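Local coordinates for orphan protein TM0875 (Thermotoga maritima, PDB 1O22) that is of unknown function and adopts a fold that was new when it was determined, at residues Y23-K28 against P156-F161. Residues are numbered along the deposited sequence; the frame is centred on the assembly and turned at random.
Sequences YYKKGK and PGEYTF
The side chains of Tyr23 and Tyr159 lie side by side, pointing the same way, and meet through their CD1 atoms at 3.9 Å. Their planes are inclined at 68°, an oblique pairing. CG of Tyr159 is anti to the carbonyl carbon (chi1 -66°), beside the backbone N. The ring lies against the backbone of the neighbouring strand; CD1 is 3.5 Å from Tyr24 O, and CE1 reaches CB of Lys25. Outside the pair, Tyr159 stacks on Phe149 and Tyr23 meets Phe148, both from helix 137-152, while the two phenol hydroxyls are hydrogen-bonded to the carbonyls of Glu54 and Ser53, respectively. An alanine at Tyr159 would probably leave a gap beside the Tyr23 ring and cost water 1 its hydroxyl partner.

The backbones form an antiparallel pair at one margin of the mixed sheet, where strand 159-165 is the outermost within the chain and strand 19-25 its neighbour. Tyr24 and Thr160 are the hydrogen-bonded pair, joined by reciprocal N-H to O bonds of 2.9 Å (Tyr24 N to Thr160 O) and 3.0 Å (Thr160 N to Tyr24 O). On the face of these two residues, Thr160 OG1 sits at the edge of the Tyr24 ring, near its plane.

Strand 19-25 ends in a type II turn from Lys25 to Lys28, closed by a hydrogen bond from Lys28 N to Lys25 O; at Gly27 a CB would press against the carbonyl O of Lys26. Lys26 N bonds to Glu158 O, and its extended side chain runs past that carbonyl to Gly157, where NZ hydrogen-bonds to Gly157 O at 2.6 Å, lying 30° out of the carbonyl plane. Lys25 and Glu158 also extend alongside each other, but Lys25 NZ and Glu158 OE1 stay 4.1 Å apart; water 2 bridges them, and water 1 links the same NZ to Tyr159 OH.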
# COMPACT_ATOMS: atom_id res chain seq x y z
N TYR A 23 -5.42 16.96 3.31
CA TYR A 23 -5.89 17.64 4.50
C TYR A 23 -4.84 18.65 4.94
O TYR A 23 -3.67 18.49 4.63
CB TYR A 23 -6.25 16.66 5.64
CG TYR A 23 -5.08 15.90 6.23
CD1 TYR A 23 -4.33 16.43 7.26
CD2 TYR A 23 -4.75 14.64 5.75
CE1 TYR A 23 -3.26 15.77 7.76
CE2 TYR A 23 -3.69 13.96 6.25
CZ TYR A 23 -2.96 14.51 7.27
OH TYR A 23 -1.87 13.80 7.75
N TYR A 24 -5.29 19.69 5.65
CA TYR A 24 -4.43 20.81 6.04
C TYR A 24 -4.84 21.32 7.39
O TYR A 24 -6.03 21.59 7.60
CB TYR A 24 -4.56 22.00 5.05
CG TYR A 24 -4.40 21.64 3.59
CD1 TYR A 24 -3.15 21.58 3.01
CD2 TYR A 24 -5.50 21.35 2.80
CE1 TYR A 24 -2.98 21.25 1.67
CE2 TYR A 24 -5.35 21.03 1.45
CZ TYR A 24 -4.08 20.98 0.89
OH TYR A 24 -3.89 20.66 -0.44
N LYS A 25 -3.88 21.53 8.27
CA LYS A 25 -4.19 22.25 9.51
C LYS A 25 -4.61 23.72 9.22
O LYS A 25 -3.90 24.48 8.54
CB LYS A 25 -3.04 22.18 10.52
CG LYS A 25 -3.49 22.59 11.97
CD LYS A 25 -2.60 22.01 12.99
CE LYS A 25 -3.23 21.97 14.33
NZ LYS A 25 -2.18 21.61 15.33
N LYS A 26 -5.79 24.08 9.70
CA LYS A 26 -6.30 25.45 9.59
C LYS A 26 -5.28 26.47 10.06
O LYS A 26 -4.55 26.24 11.05
CB LYS A 26 -7.56 25.64 10.40
CG LYS A 26 -8.80 25.07 9.83
CD LYS A 26 -9.94 25.20 10.83
CE LYS A 26 -11.31 24.87 10.23
NZ LYS A 26 -12.42 24.87 11.28
N GLY A 27 -5.23 27.57 9.33
CA GLY A 27 -4.34 28.67 9.63
C GLY A 27 -2.95 28.57 9.05
O GLY A 27 -2.30 29.60 8.87
N LYS A 28 -2.48 27.36 8.75
CA LYS A 28 -1.14 27.19 8.19
C LYS A 28 -1.12 27.59 6.72
O LYS A 28 -2.00 27.23 5.93
CB LYS A 28 -0.64 25.76 8.38
CG LYS A 28 0.86 25.66 8.12
CD LYS A 28 1.50 24.45 8.72
CE LYS A 28 2.94 24.32 8.25
NZ LYS A 28 3.80 25.41 8.76
N PRO A 156 -10.75 17.35 14.65
CA PRO A 156 -11.25 17.56 13.28
C PRO A 156 -11.63 19.00 12.97
O PRO A 156 -11.56 19.38 11.82
CB PRO A 156 -12.48 16.63 13.21
CG PRO A 156 -12.38 15.69 14.37
CD PRO A 156 -11.55 16.37 15.41
N GLY A 157 -12.01 19.79 13.97
CA GLY A 157 -12.37 21.18 13.79
C GLY A 157 -11.19 22.10 13.47
O GLY A 157 -11.40 23.26 13.12
N GLU A 158 -9.97 21.57 13.59
CA GLU A 158 -8.75 22.30 13.28
C GLU A 158 -8.19 22.03 11.89
O GLU A 158 -7.10 22.47 11.58
CB GLU A 158 -7.68 21.99 14.36
CG GLU A 158 -8.08 22.56 15.71
CD GLU A 158 -7.09 22.28 16.84
OE1 GLU A 158 -6.08 21.61 16.64
OE2 GLU A 158 -7.36 22.76 17.97
N TYR A 159 -8.94 21.33 11.06
CA TYR A 159 -8.55 20.96 9.69
C TYR A 159 -9.57 21.34 8.63
O TYR A 159 -10.77 21.38 8.89
CB TYR A 159 -8.31 19.43 9.59
CG TYR A 159 -7.13 19.00 10.40
CD1 TYR A 159 -5.89 18.91 9.84
CD2 TYR A 159 -7.25 18.76 11.76
CE1 TYR A 159 -4.81 18.59 10.58
CE2 TYR A 159 -6.18 18.42 12.52
CZ TYR A 159 -4.94 18.33 11.93
OH TYR A 159 -3.86 18.00 12.70
N THR A 160 -9.05 21.60 7.44
CA THR A 160 -9.83 21.56 6.22
C THR A 160 -9.30 20.42 5.36
O THR A 160 -8.18 19.90 5.59
CB THR A 160 -9.76 22.87 5.44
OG1 THR A 160 -8.43 23.11 4.96
CG2 THR A 160 -10.07 24.07 6.33
N PHE A 161 -10.08 20.00 4.39
CA PHE A 161 -9.61 18.98 3.44
C PHE A 161 -10.25 19.17 2.07
O PHE A 161 -11.33 19.75 1.97
CB PHE A 161 -9.82 17.55 4.00
CG PHE A 161 -11.25 17.21 4.32
CD1 PHE A 161 -12.09 16.73 3.33
CD2 PHE A 161 -11.75 17.39 5.61
CE1 PHE A 161 -13.44 16.46 3.60
CE2 PHE A 161 -13.07 17.10 5.88
CZ PHE A 161 -13.92 16.63 4.88
O HOH W 1 -3.48 18.73 15.45
O HOH W 2 -3.31 22.78 17.75